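Local coordinates for chromosome-partitioning ATPase Soj (Thermus thermophilus, PDB 1WCV), which hydrolyses ATP and binds double-stranded DNA cooperatively in an ATP-dependent way, forming nucleoprotein filaments, and probably takes part in chromosome partitioning, at residues A28-L31 with A32-G35; M178-G181 with R182-L185. One frame throughout, in Å; residues are numbered along the deposited sequence.

Contact 1 of 2, residues A28-L31 with A32-G35; sequences AAYL and ARLG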
loop_
_atom_site.group_PDB
_atom_site.type_symbol
_atom_site.label_atom_id
_atom_site.label_comp_id
_atom_site.label_asym_id
_atom_site.label_seq_id
_atom_site.Cartn_x
_atom_site.Cartn_y
_atom_site.Cartn_z
ATOM N N ALA A 28 14.631 -9.104 2.651
ATOM C CA ALA A 28 15.363 -10.288 2.237
ATOM C C ALA A 28 14.596 -11.546 2.621
ATOM O O ALA A 28 14.509 -12.488 1.841
ATOM C CB ALA A 28 16.743 -10.301 2.879
ATOM N N ALA A 29 14.033 -11.549 3.823
ATOM C CA ALA A 29 13.291 -12.707 4.314
ATOM C C ALA A 29 12.082 -13.019 3.454
ATOM O O ALA A 29 11.803 -14.186 3.157
ATOM C CB ALA A 29 12.859 -12.483 5.754
ATOM N N TYR A 30 11.355 -11.983 3.048
ATOM C CA TYR A 30 10.178 -12.210 2.232
ATOM C C TYR A 30 10.451 -12.388 0.752
ATOM O O TYR A 30 9.686 -13.057 0.065
ATOM C CB TYR A 30 9.146 -11.115 2.487
ATOM C CG TYR A 30 8.483 -11.313 3.831
ATOM C CD1 TYR A 30 7.544 -12.328 4.020
ATOM C CD2 TYR A 30 8.845 -10.543 4.928
ATOM C CE1 TYR A 30 6.990 -12.575 5.273
ATOM C CE2 TYR A 30 8.299 -10.779 6.189
ATOM C CZ TYR A 30 7.371 -11.801 6.353
ATOM O OH TYR A 30 6.843 -12.042 7.596
ATOM N N LEU A 31 11.531 -11.803 0.245
ATOM C CA LEU A 31 11.847 -11.999 -1.164
ATOM C C LEU A 31 12.261 -13.471 -1.302
ATOM O O LEU A 31 12.010 -14.111 -2.321
ATOM C CB LEU A 31 12.981 -11.061 -1.598
ATOM C CG LEU A 31 12.603 -9.582 -1.784
ATOM C CD1 LEU A 31 13.863 -8.769 -2.063
ATOM C CD2 LEU A 31 11.607 -9.426 -2.928
ATOM N N ALA A 32 12.887 -14.008 -0.258
ATOM C CA ALA A 32 13.304 -15.412 -0.271
ATOM C C ALA A 32 12.063 -16.299 -0.312
ATOM O O ALA A 32 12.008 -17.276 -1.057
ATOM C CB ALA A 32 14.110 -15.733 0.966
ATOM N N ARG A 33 11.069 -15.953 0.496
ATOM C CA ARG A 33 9.834 -16.725 0.549
ATOM C C ARG A 33 9.030 -16.626 -0.742
ATOM O O ARG A 33 8.095 -17.394 -0.956
ATOM C CB ARG A 33 8.997 -16.291 1.756
ATOM C CG ARG A 33 9.586 -16.767 3.091
ATOM C CD ARG A 33 8.852 -16.180 4.290
ATOM N NE ARG A 33 9.253 -16.806 5.553
ATOM C CZ ARG A 33 10.440 -16.655 6.137
ATOM N NH1 ARG A 33 11.374 -15.886 5.583
ATOM N NH2 ARG A 33 10.692 -17.279 7.282
ATOM N N LEU A 34 9.397 -15.685 -1.606
ATOM C CA LEU A 34 8.722 -15.534 -2.889
ATOM C C LEU A 34 9.392 -16.458 -3.900
ATOM O O LEU A 34 9.026 -16.480 -5.074
ATOM C CB LEU A 34 8.799 -14.089 -3.386
ATOM C CG LEU A 34 7.836 -13.094 -2.736
ATOM C CD1 LEU A 34 8.030 -11.712 -3.354
ATOM C CD2 LEU A 34 6.405 -13.570 -2.941
ATOM N N GLY A 35 10.383 -17.212 -3.434
ATOM C CA GLY A 35 11.086 -18.136 -4.305
ATOM C C GLY A 35 12.284 -17.544 -5.020
ATOM O O GLY A 35 12.671 -18.016 -6.091
#
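R33 reaches back one helical turn to A29, and the two residues are joined twice through one oxygen. The backbone bonds come first. A32 N donates to A28 O at 3.1 Å, an ordinary i to i+4 helical bond, and R33 N follows with a bond of 3.3 Å to A29 O. Helix 18-33, whose first turn belongs to the P-loop of this ParA-family ATPase, then ends in a Schellman motif, marked by the positive phi of G35 (89°) and the bond from G35 N back to A32 O. Within the last turn, L34 N also makes a weak bond to L31 O.

The polar side-chain contact is made by the R33 guanidinium. Its NH1 donates a hydrogen bond of 3.0 Å to A29 O, which sits at the edge of the guanidinium and only 1° out of its plane. Seen from the carbonyl, this donor stands well above the plane, on the opposite face from R33 N. An extended chain from CG to NE, starting with CG anti to the carbonyl carbon (chi1 -72°), carries NH1 back along the helix to this spot. NH2 forms a salt bridge with D78.

Apolar contacts are few. R33 CD approaches the Y30 ring at CD1, 4.1 Å away, while the guanidinium carbon is far enough from the ring for at most a weak cation-pi attraction. Separately, at the helix end, L31 CD2 meets L34 CD1 at 4.3 Å. Y30 packs on helices 222-225 and 230-246, whereas L31 touches L114 and L116 of strand 114-118.

With one nitrogen on a main-chain carbonyl and another on a carboxylate, the guanidinium is probably held in its rotation, and its positive charge is likely to strengthen the polarisation of the A29 carbonyl.

Contact 2 of 2, residues M178-G181 with R182-L185; sequences MYDG and RTLL
D180 to T183 form a type I beta turn, closed by T183 N donating to D180 O at 3.2 Å with a nearly straight N-H...O angle of 169°. This turn lies in the loop between strand 170-177 and helix 185-197, and the D180 side chain adds an Asx turn to it, OD1 accepting from R182 N at 3.1 Å. Its CG stands anti to the backbone N (chi1 -172°), bringing the carboxylate over the turn, where R182 N meets OD1 from above the carboxylate plane.

R182 folds back onto the same group through a bend at chi3 (-59°). It grips the carboxylate side-on: NE donates to the syn lone pair of D180 OD1 at 3.0 Å, and NH2 lies 2.8 Å from OD2 of D180 in a salt bridge. The two flat groups are nearly coplanar. An alanine in place of D180 would take away every acceptor of this grip, and would probably leave the R182 guanidinium free to swing and R182 N without its side-chain mate.

Across the subunit interface, H233 of the second subunit hydrogen-bonds to Y179 OH and to G181 O. T183 leads into the helix: its OG1 accepts from A186 N and, weakly, from L185 N, while its methyl CG2 rests 3.8 Å from OD2 of D180.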
loop_
_atom_site.group_PDB
_atom_site.type_symbol
_atom_site.label_atom_id
_atom_site.label_comp_id
_atom_site.label_asym_id
_atom_site.label_seq_id
_atom_site.Cartn_x
_atom_site.Cartn_y
_atom_site.Cartn_z
ATOM N N MET A 178 8.552 2.831 10.604
ATOM C CA MET A 178 8.287 3.310 11.954
ATOM C C MET A 178 7.116 4.282 12.037
ATOM O O MET A 178 7.106 5.218 12.840
ATOM C CB MET A 178 9.564 3.933 12.521
ATOM C CG MET A 178 10.732 2.955 12.448
ATOM S SD MET A 178 12.231 3.504 13.246
ATOM C CE MET A 178 11.908 2.982 14.930
ATOM N N TYR A 179 6.115 4.044 11.197
ATOM C CA TYR A 179 4.919 4.874 11.181
ATOM C C TYR A 179 4.231 4.718 12.545
ATOM O O TYR A 179 3.740 3.637 12.870
ATOM C CB TYR A 179 4.000 4.382 10.055
ATOM C CG TYR A 179 2.702 5.142 9.880
ATOM C CD1 TYR A 179 2.603 6.211 8.988
ATOM C CD2 TYR A 179 1.556 4.759 10.579
ATOM C CE1 TYR A 179 1.373 6.879 8.792
ATOM C CE2 TYR A 179 0.342 5.410 10.394
ATOM C CZ TYR A 179 0.253 6.466 9.499
ATOM O OH TYR A 179 -0.965 7.081 9.308
ATOM N N ASP A 180 4.194 5.793 13.330
ATOM C CA ASP A 180 3.576 5.761 14.664
ATOM C C ASP A 180 2.061 5.886 14.581
ATOM O O ASP A 180 1.519 6.990 14.551
ATOM C CB ASP A 180 4.136 6.894 15.533
ATOM C CG ASP A 180 3.692 6.794 16.990
ATOM O OD1 ASP A 180 2.916 5.879 17.315
ATOM O OD2 ASP A 180 4.127 7.631 17.811
ATOM N N GLY A 181 1.380 4.745 14.564
ATOM C CA GLY A 181 -0.069 4.747 14.467
ATOM C C GLY A 181 -0.806 5.328 15.657
ATOM O O GLY A 181 -2.031 5.427 15.635
ATOM N N ARG A 182 -0.080 5.708 16.700
ATOM C CA ARG A 182 -0.740 6.281 17.869
ATOM C C ARG A 182 -1.140 7.725 17.609
ATOM O O ARG A 182 -1.984 8.283 18.316
ATOM C CB ARG A 182 0.190 6.265 19.084
ATOM C CG ARG A 182 0.676 4.907 19.538
ATOM C CD ARG A 182 1.651 5.110 20.687
ATOM N NE ARG A 182 2.772 5.945 20.266
ATOM C CZ ARG A 182 3.611 6.565 21.091
ATOM N NH1 ARG A 182 3.464 6.461 22.406
ATOM N NH2 ARG A 182 4.611 7.280 20.595
ATOM N N THR A 183 -0.540 8.323 16.589
ATOM C CA THR A 183 -0.771 9.729 16.279
ATOM C C THR A 183 -1.281 10.005 14.877
ATOM O O THR A 183 -1.216 9.151 13.995
ATOM C CB THR A 183 0.530 10.526 16.420
ATOM O OG1 THR A 183 1.361 10.270 15.276
ATOM C CG2 THR A 183 1.280 10.106 17.667
ATOM N N LEU A 184 -1.770 11.225 14.683
ATOM C CA LEU A 184 -2.250 11.664 13.388
ATOM C C LEU A 184 -1.100 12.420 12.722
ATOM O O LEU A 184 -1.176 12.780 11.544
ATOM C CB LEU A 184 -3.469 12.572 13.550
ATOM C CG LEU A 184 -4.709 11.864 14.110
ATOM C CD1 LEU A 184 -5.897 12.819 14.132
ATOM C CD2 LEU A 184 -5.028 10.659 13.241
ATOM N N LEU A 185 -0.038 12.657 13.490
ATOM C CA LEU A 185 1.143 13.354 12.978
ATOM C C LEU A 185 1.785 12.496 11.905
ATOM O O LEU A 185 2.244 13.002 10.886
ATOM C CB LEU A 185 2.154 13.622 14.100
ATOM C CG LEU A 185 3.503 14.226 13.683
ATOM C CD1 LEU A 185 3.279 15.563 12.998
ATOM C CD2 LEU A 185 4.401 14.396 14.912
#

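Overall arrangement
From the N terminus, the chain leaves strand 8-11, passes through the ATP-binding P-loop and runs down helix 18-33; contact 1 finishes that helix just before strand 38-42. Much later, after edge strand 170-177, contact 2 turns the chain into helix 185-197. The two are in series, neither nesting nor crossing, and each closes only a local turn. The centres of contact 1 and contact 2 lie about 28 Å apart. Between contact 1 and contact 2 the nearest atoms are about 14 Å apart, so they do not touch. Contact 1 joins the helix end to central strand 114-118 and the C-terminal helices, whereas contact 2 sits at the surface near nucleotide-binding P207 and meets the second subunit.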